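Local structure of signal recognition particle 54 kDa protein (Aeropyrum pernix, 7EPK) at residues Lys224-Ala229 and Ala259-Ala264; Asp29-Leu34 and Asn46-Ile51; Ala335-Gly340 and Leu365-Met370. The protein belongs to the SRP54 family of signal recognition particle proteins, combining an N-terminal helical bundle, a P-loop domain with bound guanosine-5'-diphosphate and a helical C-terminal domain. All coordinates share one frame; numbering follows the deposited sequence.

Overall arrangement
The three contacts follow one another along the chain, one in each domain. Interaction 2 is the most buried: it pairs two antiparallel helices of the N-terminal bundle through aliphatic side chains, with a glutamine at its margin. Interaction 1, its centre about 21 Å from that of interaction 2, buries a similar area in the P-loop domain but is partly exposed; there a short helix rests on another chiefly through methyl and methylene groups, without a hydrogen bond. Interaction 3, in the C-terminal domain, is centred about 50 Å from the centre of interaction 1, across the chain's centre, and it alone adds a salt bridge to its apolar packing. No helix is shared between the contacts.

Interaction 1 (Lys224-Ala229 and Ala259-Ala264); sequences KAMGLA and AAVTGA
Val261, near the end of helix 255-262, projects toward the first turns of helix 225-235 and meets Met226 and Ala229 with its two methyl branches. Its CB bond is aimed at the opposing helix, but CB itself stands back, and the forked tip does the touching. CG2 comes up to Met226, where CG is its nearest partner at 4.0 Å; the two side chains cross at about a right angle, with the valine end-on to the methylene part of the methionine. CG1, which chi1 of 159° sets roughly opposite the backbone N and beside the carbonyl carbon, lies over the neighbouring turn, 4.2 Å from Ala229 CB and 4.1 Å from the backbone O of Met226. The valine therefore straddles one turn of its partner. Farther along, Met226 bends at chi2 and chi3, and its side chain also packs on Thr257, one turn earlier on the valine's helix.

Ala229 has a second partner in Thr262, whose CG2 lies 3.9 Å from Ala229 CB and 4.0 Å from Ala229 O. The methyl of the threonine is thus turned to the contact while its hydroxyl turns back on its own chain: OG1 is hydrogen-bonded to Ala258 O and accepts a weak bond from Ala264 N, past the end of the helix, where the chain leaves through Gly263 with positive phi. Ala258 also receives the side chain of Ala229, and Val261 touches Glu230, so the helices continue to meet beyond these residues.

With no hydrogen bond or salt bridge between the two segments, their attachment rests on non-directional van der Waals packing and the burial of a modest 170 Å² of surface.

Interaction 2 (Asp29-Leu34 and Asn46-Ile51); sequences DLQREL and NVTRRI
In the N-terminal helical bundle, Leu30, Gln31 and Leu34 of helix 19-36 face Ile51, Thr48 and Val47 of helix 41-57 across an antiparallel pair. The axes of the two short segments approach to 11.3 Å, with 153° between their directions, so the residues pair in reverse order. Leu34 and Val47 reach toward each other tip to tip, CD1 of the leucine standing 4.1 Å from CG1 of the valine. At the other end Leu30 CD2 and Ile51 CD1 make a looser contact of 4.5 Å.

Between these pairs, and toward solvent, Gln31 crosses Thr48 at about a right angle. Chi1 of -79°, with CG opposite the carbonyl carbon, sets Gln31 CG 3.6 Å from Thr48 CG2, and the extended chain beyond carries OE1 to the same methyl. No hydrogen bond joins the two: Thr48 OG1 is hydrogen-bonded to Leu45 O in its own helix, and it is chiefly the methyl branch that meets the glutamine.

Charged groups lie away from the contact. Arg32 forms salt bridges with both Asp29 and Glu33, and Asp29 extends this network to Lys11 of helix 4-13. Leu30 also packs on Val5 of that helix, while Val47 and Ile51 touch helix 66-81. Apolar positions turned inward from successive antiparallel helices, with polar ones at the margins, are typical of the four-helix N domain of SRP54 proteins.

Interaction 3 (Ala335-Gly340 and Leu365-Met370); sequences AMRKLG and LGEEKM
Arg337 and Glu367 cross at about a right angle, their guanidinium and carboxylate planes turned 66° apart, and are joined by a salt bridge through one carboxylate oxygen. Glu367 OE2 receives NE of Arg337 at 2.6 Å on its syn side but 31° out of the carboxylate plane, with an N-H...O angle of 147°; NH2 of the same arginine adds a weak bond to that oxygen at 3.3 Å. The acid thus comes to the edge of the guanidinium, somewhat tilted from its plane. With the planes so turned, both N-H groups go to OE2, and the side-by-side pairing of two oxygens with two N-H groups is not formed. The bend of the arginine at chi3 turns NE and the group beyond it across the glutamate.

The aliphatic part of Arg337 borders the same oxygen and also slides past Met370 in the opposite direction, CG lying 3.7 Å from Met370 CB. Met370 in turn crosses Met336 at about a right angle: its SD rests on Met336 CB at 3.4 Å, and the two CE methyls meet at 3.5 Å. The buried sulfur chains therefore adjoin the more exposed ion pair, with the shaft of Arg337 touching both Glu367 and Met370.

Past Arg337 the chain leaves helix 326-337 through an inverse gamma turn centred on Lys338. Met370 belongs to helix 367-379 and also touches Leu333, one turn back on helix 326-337, while Arg337 reaches Lys371 and Met374. Met336 packs as well on Leu312, placing the last turn of helix 326-337 between the long helix 293-320 and helix 367-379.

Interaction 1 (Lys224-Ala229 and Ala259-Ala264)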
ATOM      1  N   LYS A 224      13.758 -20.561 -10.776  1.00101.68           N
ATOM      2  CA  LYS A 224      13.367 -20.780 -12.196  1.00100.56           C
ATOM      3  C   LYS A 224      12.398 -19.681 -12.663  1.00 97.38           C
ATOM      4  O   LYS A 224      11.976 -19.723 -13.850  1.00 84.29           O
ATOM      5  CB  LYS A 224      12.777 -22.180 -12.413  1.00102.73           C
ATOM      6  CG  LYS A 224      12.641 -23.081 -11.191  1.00105.01           C
ATOM      7  CD  LYS A 224      12.168 -24.479 -11.529  1.00105.05           C
ATOM      8  CE  LYS A 224      10.960 -24.493 -12.443  1.00108.01           C
ATOM      9  NZ  LYS A 224      10.776 -25.810 -13.097  1.00125.40           N
ATOM     10  N   ALA A 225      12.090 -18.711 -11.795  1.00 92.20           N
ATOM     11  CA  ALA A 225      11.139 -17.610 -12.076  1.00 85.82           C
ATOM     12  C   ALA A 225      11.770 -16.594 -13.027  1.00 78.46           C
ATOM     13  O   ALA A 225      11.008 -15.906 -13.734  1.00 72.55           O
ATOM     14  CB  ALA A 225      10.710 -16.947 -10.792  1.00 96.42           C
ATOM     15  N   MET A 226      13.103 -16.483 -13.021  1.00 80.25           N
ATOM     16  CA  MET A 226      13.859 -15.559 -13.911  1.00 87.16           C
ATOM     17  C   MET A 226      13.588 -15.927 -15.374  1.00 85.03           C
ATOM     18  O   MET A 226      13.148 -15.037 -16.147  1.00 72.91           O
ATOM     19  CB  MET A 226      15.370 -15.622 -13.653  1.00 97.67           C
ATOM     20  CG  MET A 226      15.951 -14.361 -13.013  1.00104.29           C
ATOM     21  SD  MET A 226      17.367 -13.695 -13.950  1.00107.90           S
ATOM     22  CE  MET A 226      18.531 -15.052 -13.800  1.00108.49           C
ATOM     23  N   GLY A 227      13.839 -17.194 -15.727  1.00 88.32           N
ATOM     24  CA  GLY A 227      13.818 -17.693 -17.116  1.00 86.19           C
ATOM     25  C   GLY A 227      12.421 -17.673 -17.703  1.00 81.82           C
ATOM     26  O   GLY A 227      12.217 -17.013 -18.745  1.00 85.45           O
ATOM     27  N   LEU A 228      11.500 -18.386 -17.052  1.00 80.40           N
ATOM     28  CA  LEU A 228      10.049 -18.465 -17.387  1.00 77.89           C
ATOM     29  C   LEU A 228       9.540 -17.079 -17.838  1.00 70.50           C
ATOM     30  O   LEU A 228       8.985 -16.971 -18.957  1.00 61.65           O
ATOM     31  CB  LEU A 228       9.333 -19.010 -16.141  1.00 74.71           C
ATOM     32  CG  LEU A 228       7.809 -19.066 -16.172  1.00 75.37           C
ATOM     33  CD1 LEU A 228       7.307 -19.598 -17.490  1.00 83.85           C
ATOM     34  CD2 LEU A 228       7.285 -19.939 -15.045  1.00 79.16           C
ATOM     35  N   ALA A 229       9.805 -16.045 -17.035  1.00 71.27           N
ATOM     36  CA  ALA A 229       9.377 -14.646 -17.278  1.00 71.35           C
ATOM     37  C   ALA A 229       9.986 -14.129 -18.581  1.00 64.12           C
ATOM     38  O   ALA A 229       9.223 -13.572 -19.359  1.00 59.54           O
ATOM     39  CB  ALA A 229       9.734 -13.761 -16.104  1.00 76.15           C
ATOM     40  N   ALA A 259       8.854 -10.325 -11.192  1.00 74.21           N
ATOM     41  CA  ALA A 259       8.449  -8.913 -11.020  1.00 68.52           C
ATOM     42  C   ALA A 259       9.556  -8.002 -11.551  1.00 71.49           C
ATOM     43  O   ALA A 259       9.271  -7.126 -12.405  1.00 65.42           O
ATOM     44  CB  ALA A 259       8.194  -8.650  -9.570  1.00 69.92           C
ATOM     45  N   ALA A 260      10.783  -8.238 -11.076  1.00 75.81           N
ATOM     46  CA  ALA A 260      12.000  -7.473 -11.439  1.00 75.82           C
ATOM     47  C   ALA A 260      12.265  -7.567 -12.951  1.00 65.32           C
ATOM     48  O   ALA A 260      12.459  -6.511 -13.568  1.00 58.15           O
ATOM     49  CB  ALA A 260      13.174  -7.963 -10.620  1.00 78.24           C
ATOM     50  N   VAL A 261      12.252  -8.781 -13.514  1.00 74.57           N
ATOM     51  CA  VAL A 261      12.734  -9.101 -14.898  1.00 84.78           C
ATOM     52  C   VAL A 261      11.858  -8.403 -15.948  1.00 91.49           C
ATOM     53  O   VAL A 261      12.420  -7.827 -16.899  1.00108.92           O
ATOM     54  CB  VAL A 261      12.774 -10.620 -15.161  1.00 83.70           C
ATOM     55  CG1 VAL A 261      12.763 -10.943 -16.648  1.00 84.74           C
ATOM     56  CG2 VAL A 261      13.973 -11.277 -14.495  1.00 86.57           C
ATOM     57  N   THR A 262      10.536  -8.496 -15.813  1.00 85.43           N
ATOM     58  CA  THR A 262       9.549  -7.900 -16.749  1.00 86.84           C
ATOM     59  C   THR A 262       9.222  -6.455 -16.338  1.00 91.68           C
ATOM     60  O   THR A 262       8.610  -5.742 -17.154  1.00 84.44           O
ATOM     61  CB  THR A 262       8.300  -8.780 -16.771  1.00 88.32           C
ATOM     62  OG1 THR A 262       7.827  -8.843 -15.426  1.00 75.27           O
ATOM     63  CG2 THR A 262       8.589 -10.174 -17.284  1.00 92.74           C
ATOM     64  N   GLY A 263       9.614  -6.055 -15.118  1.00100.04           N
ATOM     65  CA  GLY A 263       9.295  -4.754 -14.492  1.00 93.90           C
ATOM     66  C   GLY A 263       7.821  -4.662 -14.154  1.00 86.87           C
ATOM     67  O   GLY A 263       7.323  -3.527 -14.046  1.00 85.03           O
ATOM     68  N   ALA A 264       7.162  -5.823 -14.006  1.00 75.74           N
ATOM     69  CA  ALA A 264       5.692  -5.999 -13.906  1.00 64.96           C
ATOM     70  C   ALA A 264       5.288  -6.099 -12.445  1.00 62.64           C
ATOM     71  O   ALA A 264       6.067  -6.619 -11.650  1.00 65.74           O
ATOM     72  CB  ALA A 264       5.232  -7.234 -14.631  1.00 67.36           C
TER

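Interaction 2 (Asp29-Leu34 and Asn46-Ile51)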
ATOM      1  N   ASP A  29      18.383 -13.131  11.260  1.00 70.11           N
ATOM      2  CA  ASP A  29      17.129 -13.941  11.230  1.00 65.78           C
ATOM      3  C   ASP A  29      16.375 -13.632   9.937  1.00 63.58           C
ATOM      4  O   ASP A  29      16.115 -14.570   9.181  1.00 66.00           O
ATOM      5  CB  ASP A  29      16.192 -13.665  12.413  1.00 65.49           C
ATOM      6  CG  ASP A  29      16.411 -14.522  13.649  1.00 80.24           C
ATOM      7  OD1 ASP A  29      17.090 -15.570  13.528  1.00 93.44           O
ATOM      8  OD2 ASP A  29      15.889 -14.140  14.731  1.00 86.39           O
ATOM      9  N   LEU A  30      16.051 -12.357   9.716  1.00 58.78           N
ATOM     10  CA  LEU A  30      15.341 -11.835   8.520  1.00 56.62           C
ATOM     11  C   LEU A  30      15.990 -12.399   7.249  1.00 58.08           C
ATOM     12  O   LEU A  30      15.257 -12.876   6.376  1.00 60.75           O
ATOM     13  CB  LEU A  30      15.425 -10.305   8.533  1.00 57.28           C
ATOM     14  CG  LEU A  30      14.602  -9.586   7.477  1.00 56.55           C
ATOM     15  CD1 LEU A  30      13.125  -9.636   7.834  1.00 59.04           C
ATOM     16  CD2 LEU A  30      15.079  -8.153   7.328  1.00 58.95           C
ATOM     17  N   GLN A  31      17.319 -12.325   7.136  1.00 60.50           N
ATOM     18  CA  GLN A  31      18.059 -12.747   5.918  1.00 56.20           C
ATOM     19  C   GLN A  31      17.805 -14.244   5.714  1.00 57.35           C
ATOM     20  O   GLN A  31      17.400 -14.634   4.608  1.00 58.74           O
ATOM     21  CB  GLN A  31      19.551 -12.448   6.038  1.00 55.28           C
ATOM     22  CG  GLN A  31      19.948 -11.003   5.773  1.00 55.56           C
ATOM     23  CD  GLN A  31      21.446 -10.786   5.862  1.00 56.62           C
ATOM     24  OE1 GLN A  31      21.991  -9.768   5.427  1.00 58.33           O
ATOM     25  NE2 GLN A  31      22.143 -11.748   6.436  1.00 54.78           N
ATOM     26  N   ARG A  32      17.994 -15.039   6.766  1.00 56.22           N
ATOM     27  CA  ARG A  32      17.751 -16.500   6.739  1.00 59.32           C
ATOM     28  C   ARG A  32      16.303 -16.733   6.300  1.00 64.27           C
ATOM     29  O   ARG A  32      16.063 -17.651   5.503  1.00 75.20           O
ATOM     30  CB  ARG A  32      18.027 -17.130   8.107  1.00 59.90           C
ATOM     31  CG  ARG A  32      17.672 -18.609   8.195  1.00 65.57           C
ATOM     32  CD  ARG A  32      18.025 -19.226   9.531  1.00 70.49           C
ATOM     33  NE  ARG A  32      17.525 -18.404  10.619  1.00 80.39           N
ATOM     34  CZ  ARG A  32      16.241 -18.260  10.936  1.00 83.47           C
ATOM     35  NH1 ARG A  32      15.306 -18.903  10.256  1.00 86.68           N
ATOM     36  NH2 ARG A  32      15.893 -17.468  11.939  1.00 78.59           N
ATOM     37  N   GLU A  33      15.377 -15.915   6.791  1.00 65.27           N
ATOM     38  CA  GLU A  33      13.925 -16.129   6.587  1.00 63.81           C
ATOM     39  C   GLU A  33      13.599 -15.853   5.117  1.00 66.19           C
ATOM     40  O   GLU A  33      12.797 -16.622   4.556  1.00 70.37           O
ATOM     41  CB  GLU A  33      13.084 -15.260   7.526  1.00 62.07           C
ATOM     42  CG  GLU A  33      12.025 -16.039   8.279  1.00 63.04           C
ATOM     43  CD  GLU A  33      12.611 -17.188   9.063  1.00 64.05           C
ATOM     44  OE1 GLU A  33      11.980 -18.245   9.152  1.00 72.21           O
ATOM     45  OE2 GLU A  33      13.732 -17.027   9.537  1.00 84.24           O
ATOM     46  N   LEU A  34      14.195 -14.817   4.520  1.00 63.38           N
ATOM     47  CA  LEU A  34      13.920 -14.458   3.104  1.00 61.96           C
ATOM     48  C   LEU A  34      14.466 -15.591   2.231  1.00 67.35           C
ATOM     49  O   LEU A  34      13.672 -16.188   1.482  1.00 74.55           O
ATOM     50  CB  LEU A  34      14.508 -13.082   2.769  1.00 58.13           C
ATOM     51  CG  LEU A  34      13.831 -11.904   3.486  1.00 60.71           C
ATOM     52  CD1 LEU A  34      14.416 -10.565   3.061  1.00 58.59           C
ATOM     53  CD2 LEU A  34      12.323 -11.895   3.277  1.00 59.91           C
ATOM     54  N   ASN A  46      20.453  -6.583  -1.157  1.00 70.73           N
ATOM     55  CA  ASN A  46      19.991  -5.218  -1.523  1.00 71.20           C
ATOM     56  C   ASN A  46      19.102  -4.656  -0.403  1.00 60.28           C
ATOM     57  O   ASN A  46      19.206  -3.464  -0.091  1.00 47.96           O
ATOM     58  CB  ASN A  46      19.229  -5.231  -2.857  1.00 85.75           C
ATOM     59  CG  ASN A  46      18.681  -3.870  -3.246  1.00 97.59           C
ATOM     60  OD1 ASN A  46      19.411  -3.045  -3.796  1.00100.89           O
ATOM     61  ND2 ASN A  46      17.407  -3.619  -2.963  1.00 97.76           N
ATOM     62  N   VAL A  47      18.194  -5.458   0.149  1.00 58.17           N
ATOM     63  CA  VAL A  47      17.191  -4.920   1.108  1.00 55.52           C
ATOM     64  C   VAL A  47      17.938  -4.545   2.386  1.00 56.68           C
ATOM     65  O   VAL A  47      17.627  -3.464   2.938  1.00 53.34           O
ATOM     66  CB  VAL A  47      16.011  -5.874   1.370  1.00 58.04           C
ATOM     67  CG1 VAL A  47      16.385  -7.129   2.128  1.00 56.61           C
ATOM     68  CG2 VAL A  47      14.885  -5.157   2.093  1.00 66.84           C
ATOM     69  N   THR A  48      18.915  -5.376   2.786  1.00 53.78           N
ATOM     70  CA  THR A  48      19.751  -5.164   4.000  1.00 57.81           C
ATOM     71  C   THR A  48      20.636  -3.923   3.823  1.00 58.72           C
ATOM     72  O   THR A  48      20.876  -3.245   4.848  1.00 67.43           O
ATOM     73  CB  THR A  48      20.607  -6.383   4.357  1.00 54.18           C
ATOM     74  OG1 THR A  48      21.465  -6.612   3.248  1.00 62.42           O
ATOM     75  CG2 THR A  48      19.788  -7.618   4.649  1.00 53.84           C
ATOM     76  N   ARG A  49      21.089  -3.620   2.601  1.00 59.18           N
ATOM     77  CA  ARG A  49      21.920  -2.411   2.350  1.00 61.92           C
ATOM     78  C   ARG A  49      21.012  -1.182   2.359  1.00 58.26           C
ATOM     79  O   ARG A  49      21.466  -0.143   2.847  1.00 60.07           O
ATOM     80  CB  ARG A  49      22.731  -2.479   1.050  1.00 69.97           C
ATOM     81  CG  ARG A  49      24.129  -1.880   1.167  1.00 81.69           C
ATOM     82  CD  ARG A  49      24.954  -2.629   2.216  1.00 88.67           C
ATOM     83  NE  ARG A  49      26.381  -2.314   2.314  1.00 91.91           N
ATOM     84  CZ  ARG A  49      27.337  -2.702   1.462  1.00 93.31           C
ATOM     85  NH1 ARG A  49      27.026  -3.404   0.384  1.00104.64           N
ATOM     86  NH2 ARG A  49      28.605  -2.372   1.680  1.00 87.28           N
ATOM     87  N   ARG A  50      19.781  -1.292   1.854  1.00 55.40           N
ATOM     88  CA  ARG A  50      18.809  -0.172   1.903  1.00 56.74           C
ATOM     89  C   ARG A  50      18.561   0.130   3.383  1.00 52.00           C
ATOM     90  O   ARG A  50      18.667   1.303   3.792  1.00 56.41           O
ATOM     91  CB  ARG A  50      17.532  -0.494   1.115  1.00 63.47           C
ATOM     92  CG  ARG A  50      17.415   0.229  -0.224  1.00 71.65           C
ATOM     93  CD  ARG A  50      18.365  -0.281  -1.302  1.00 78.22           C
ATOM     94  NE  ARG A  50      19.681   0.348  -1.280  1.00 84.81           N
ATOM     95  CZ  ARG A  50      20.744  -0.054  -1.989  1.00 90.00           C
ATOM     96  NH1 ARG A  50      20.666  -1.097  -2.796  1.00 88.61           N
ATOM     97  NH2 ARG A  50      21.893   0.592  -1.886  1.00 95.55           N
ATOM     98  N   ILE A  51      18.330  -0.910   4.175  1.00 50.12           N
ATOM     99  CA  ILE A  51      18.142  -0.782   5.645  1.00 50.35           C
ATOM    100  C   ILE A  51      19.387  -0.172   6.311  1.00 52.46           C
ATOM    101  O   ILE A  51      19.200   0.796   7.066  1.00 58.05           O
ATOM    102  CB  ILE A  51      17.727  -2.117   6.269  1.00 51.01           C
ATOM    103  CG1 ILE A  51      16.318  -2.505   5.799  1.00 55.12           C
ATOM    104  CG2 ILE A  51      17.822  -1.997   7.781  1.00 52.97           C
ATOM    105  CD1 ILE A  51      15.871  -3.922   6.130  1.00 55.31           C
TER

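Interaction 3 (Ala335-Gly340 and Leu365-Met370)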
ATOM      1  N   ALA A 335      -1.553  20.518  15.851  1.00 63.68           N
ATOM      2  CA  ALA A 335      -1.000  19.480  16.753  1.00 73.81           C
ATOM      3  C   ALA A 335      -2.092  18.969  17.705  1.00 72.71           C
ATOM      4  O   ALA A 335      -2.284  17.737  17.790  1.00 71.00           O
ATOM      5  CB  ALA A 335       0.197  20.029  17.507  1.00 80.20           C
ATOM      6  N   MET A 336      -2.779  19.883  18.388  1.00 75.48           N
ATOM      7  CA  MET A 336      -3.836  19.571  19.390  1.00 81.39           C
ATOM      8  C   MET A 336      -4.995  18.821  18.718  1.00 81.04           C
ATOM      9  O   MET A 336      -5.415  17.761  19.256  1.00 75.34           O
ATOM     10  CB  MET A 336      -4.367  20.859  20.024  1.00 84.49           C
ATOM     11  CG  MET A 336      -3.360  21.554  20.899  1.00 85.28           C
ATOM     12  SD  MET A 336      -3.964  23.168  21.380  1.00 95.06           S
ATOM     13  CE  MET A 336      -5.084  22.679  22.688  1.00104.56           C
ATOM     14  N   ARG A 337      -5.484  19.340  17.587  1.00 70.54           N
ATOM     15  CA  ARG A 337      -6.581  18.719  16.797  1.00 75.46           C
ATOM     16  C   ARG A 337      -6.299  17.222  16.586  1.00 76.03           C
ATOM     17  O   ARG A 337      -6.951  16.418  17.260  1.00 88.92           O
ATOM     18  CB  ARG A 337      -6.774  19.482  15.487  1.00 77.83           C
ATOM     19  CG  ARG A 337      -7.491  20.813  15.659  1.00 78.35           C
ATOM     20  CD  ARG A 337      -7.881  21.420  14.333  1.00 77.66           C
ATOM     21  NE  ARG A 337      -8.772  20.530  13.613  1.00 74.20           N
ATOM     22  CZ  ARG A 337      -9.225  20.752  12.390  1.00 84.19           C
ATOM     23  NH1 ARG A 337      -8.884  21.851  11.732  1.00 81.24           N
ATOM     24  NH2 ARG A 337     -10.028  19.863  11.833  1.00 93.80           N
ATOM     25  N   LYS A 338      -5.366  16.844  15.706  1.00 77.85           N
ATOM     26  CA  LYS A 338      -4.962  15.417  15.560  1.00 83.72           C
ATOM     27  C   LYS A 338      -4.119  15.049  16.777  1.00 82.22           C
ATOM     28  O   LYS A 338      -2.888  15.158  16.686  1.00 86.71           O
ATOM     29  CB  LYS A 338      -4.250  15.064  14.241  1.00 86.10           C
ATOM     30  CG  LYS A 338      -3.166  15.997  13.707  1.00 81.72           C
ATOM     31  CD  LYS A 338      -2.999  15.900  12.186  1.00 83.44           C
ATOM     32  CE  LYS A 338      -4.300  16.054  11.410  1.00 91.83           C
ATOM     33  NZ  LYS A 338      -4.142  15.818   9.952  1.00 91.57           N
ATOM     34  N   LEU A 339      -4.800  14.675  17.863  1.00 78.44           N
ATOM     35  CA  LEU A 339      -4.221  14.191  19.142  1.00 80.70           C
ATOM     36  C   LEU A 339      -5.363  13.783  20.080  1.00 89.21           C
ATOM     37  O   LEU A 339      -5.379  12.617  20.490  1.00 88.78           O
ATOM     38  CB  LEU A 339      -3.353  15.290  19.763  1.00 84.31           C
ATOM     39  CG  LEU A 339      -2.172  14.834  20.624  1.00 81.98           C
ATOM     40  CD1 LEU A 339      -1.650  13.462  20.218  1.00 83.07           C
ATOM     41  CD2 LEU A 339      -1.046  15.851  20.558  1.00 86.21           C
ATOM     42  N   GLY A 340      -6.284  14.703  20.393  1.00 99.30           N
ATOM     43  CA  GLY A 340      -7.516  14.412  21.155  1.00113.62           C
ATOM     44  C   GLY A 340      -7.756  15.410  22.287  1.00132.47           C
ATOM     45  O   GLY A 340      -7.620  16.618  22.084  1.00132.07           O
ATOM     46  N   LEU A 365      -9.401  23.852  24.425  1.00 90.58           N
ATOM     47  CA  LEU A 365     -10.237  24.401  23.331  1.00 90.70           C
ATOM     48  C   LEU A 365     -10.987  23.199  22.744  1.00 93.53           C
ATOM     49  O   LEU A 365     -10.446  22.073  22.860  1.00 83.52           O
ATOM     50  CB  LEU A 365      -9.339  25.089  22.290  1.00 81.20           C
ATOM     51  CG  LEU A 365      -8.517  26.307  22.720  1.00 77.15           C
ATOM     52  CD1 LEU A 365      -7.944  26.169  24.120  1.00 83.61           C
ATOM     53  CD2 LEU A 365      -7.381  26.560  21.740  1.00 78.70           C
ATOM     54  N   GLY A 366     -12.176  23.404  22.161  1.00103.83           N
ATOM     55  CA  GLY A 366     -12.951  22.343  21.478  1.00104.93           C
ATOM     56  C   GLY A 366     -12.243  21.867  20.219  1.00 98.81           C
ATOM     57  O   GLY A 366     -11.136  22.333  19.954  1.00101.56           O
ATOM     58  N   GLU A 367     -12.840  20.968  19.446  1.00 93.63           N
ATOM     59  CA  GLU A 367     -12.336  20.683  18.079  1.00 95.34           C
ATOM     60  C   GLU A 367     -12.717  21.879  17.205  1.00 90.03           C
ATOM     61  O   GLU A 367     -11.819  22.488  16.596  1.00 90.09           O
ATOM     62  CB  GLU A 367     -12.891  19.367  17.523  1.00 99.09           C
ATOM     63  CG  GLU A 367     -11.850  18.537  16.780  1.00 99.13           C
ATOM     64  CD  GLU A 367     -11.478  19.013  15.384  1.00 92.27           C
ATOM     65  OE1 GLU A 367     -12.367  19.476  14.674  1.00 85.13           O
ATOM     66  OE2 GLU A 367     -10.299  18.890  14.999  1.00 96.86           O
ATOM     67  N   GLU A 368     -14.002  22.229  17.200  1.00 88.16           N
ATOM     68  CA  GLU A 368     -14.565  23.267  16.304  1.00 86.11           C
ATOM     69  C   GLU A 368     -13.833  24.586  16.541  1.00 86.03           C
ATOM     70  O   GLU A 368     -13.541  25.247  15.529  1.00 88.26           O
ATOM     71  CB  GLU A 368     -16.079  23.424  16.484  1.00 91.90           C
ATOM     72  CG  GLU A 368     -16.904  22.638  15.470  1.00 92.93           C
ATOM     73  CD  GLU A 368     -16.448  22.742  14.020  1.00 94.81           C
ATOM     74  OE1 GLU A 368     -16.026  23.862  13.585  1.00 90.61           O
ATOM     75  OE2 GLU A 368     -16.500  21.694  13.329  1.00 77.59           O
ATOM     76  N   LYS A 369     -13.544  24.945  17.802  1.00 86.89           N
ATOM     77  CA  LYS A 369     -12.951  26.270  18.160  1.00 87.04           C
ATOM     78  C   LYS A 369     -11.532  26.368  17.578  1.00 81.81           C
ATOM     79  O   LYS A 369     -11.158  27.459  17.067  1.00 71.10           O
ATOM     80  CB  LYS A 369     -12.950  26.506  19.673  1.00 87.99           C
ATOM     81  CG  LYS A 369     -12.407  27.869  20.095  1.00 89.26           C
ATOM     82  CD  LYS A 369     -12.907  28.366  21.448  1.00 97.84           C
ATOM     83  CE  LYS A 369     -14.118  29.280  21.372  1.00100.73           C
ATOM     84  NZ  LYS A 369     -15.395  28.545  21.553  1.00 99.59           N
ATOM     85  N   MET A 370     -10.787  25.261  17.621  1.00 72.76           N
ATOM     86  CA  MET A 370      -9.461  25.135  16.964  1.00 73.38           C
ATOM     87  C   MET A 370      -9.637  25.198  15.442  1.00 73.71           C
ATOM     88  O   MET A 370      -8.859  25.934  14.810  1.00 77.27           O
ATOM     89  CB  MET A 370      -8.761  23.836  17.369  1.00 72.33           C
ATOM     90  CG  MET A 370      -8.419  23.785  18.857  1.00 71.25           C
ATOM     91  SD  MET A 370      -7.343  22.408  19.312  1.00 76.12           S
ATOM     92  CE  MET A 370      -7.996  21.880  20.895  1.00 72.87           C
TER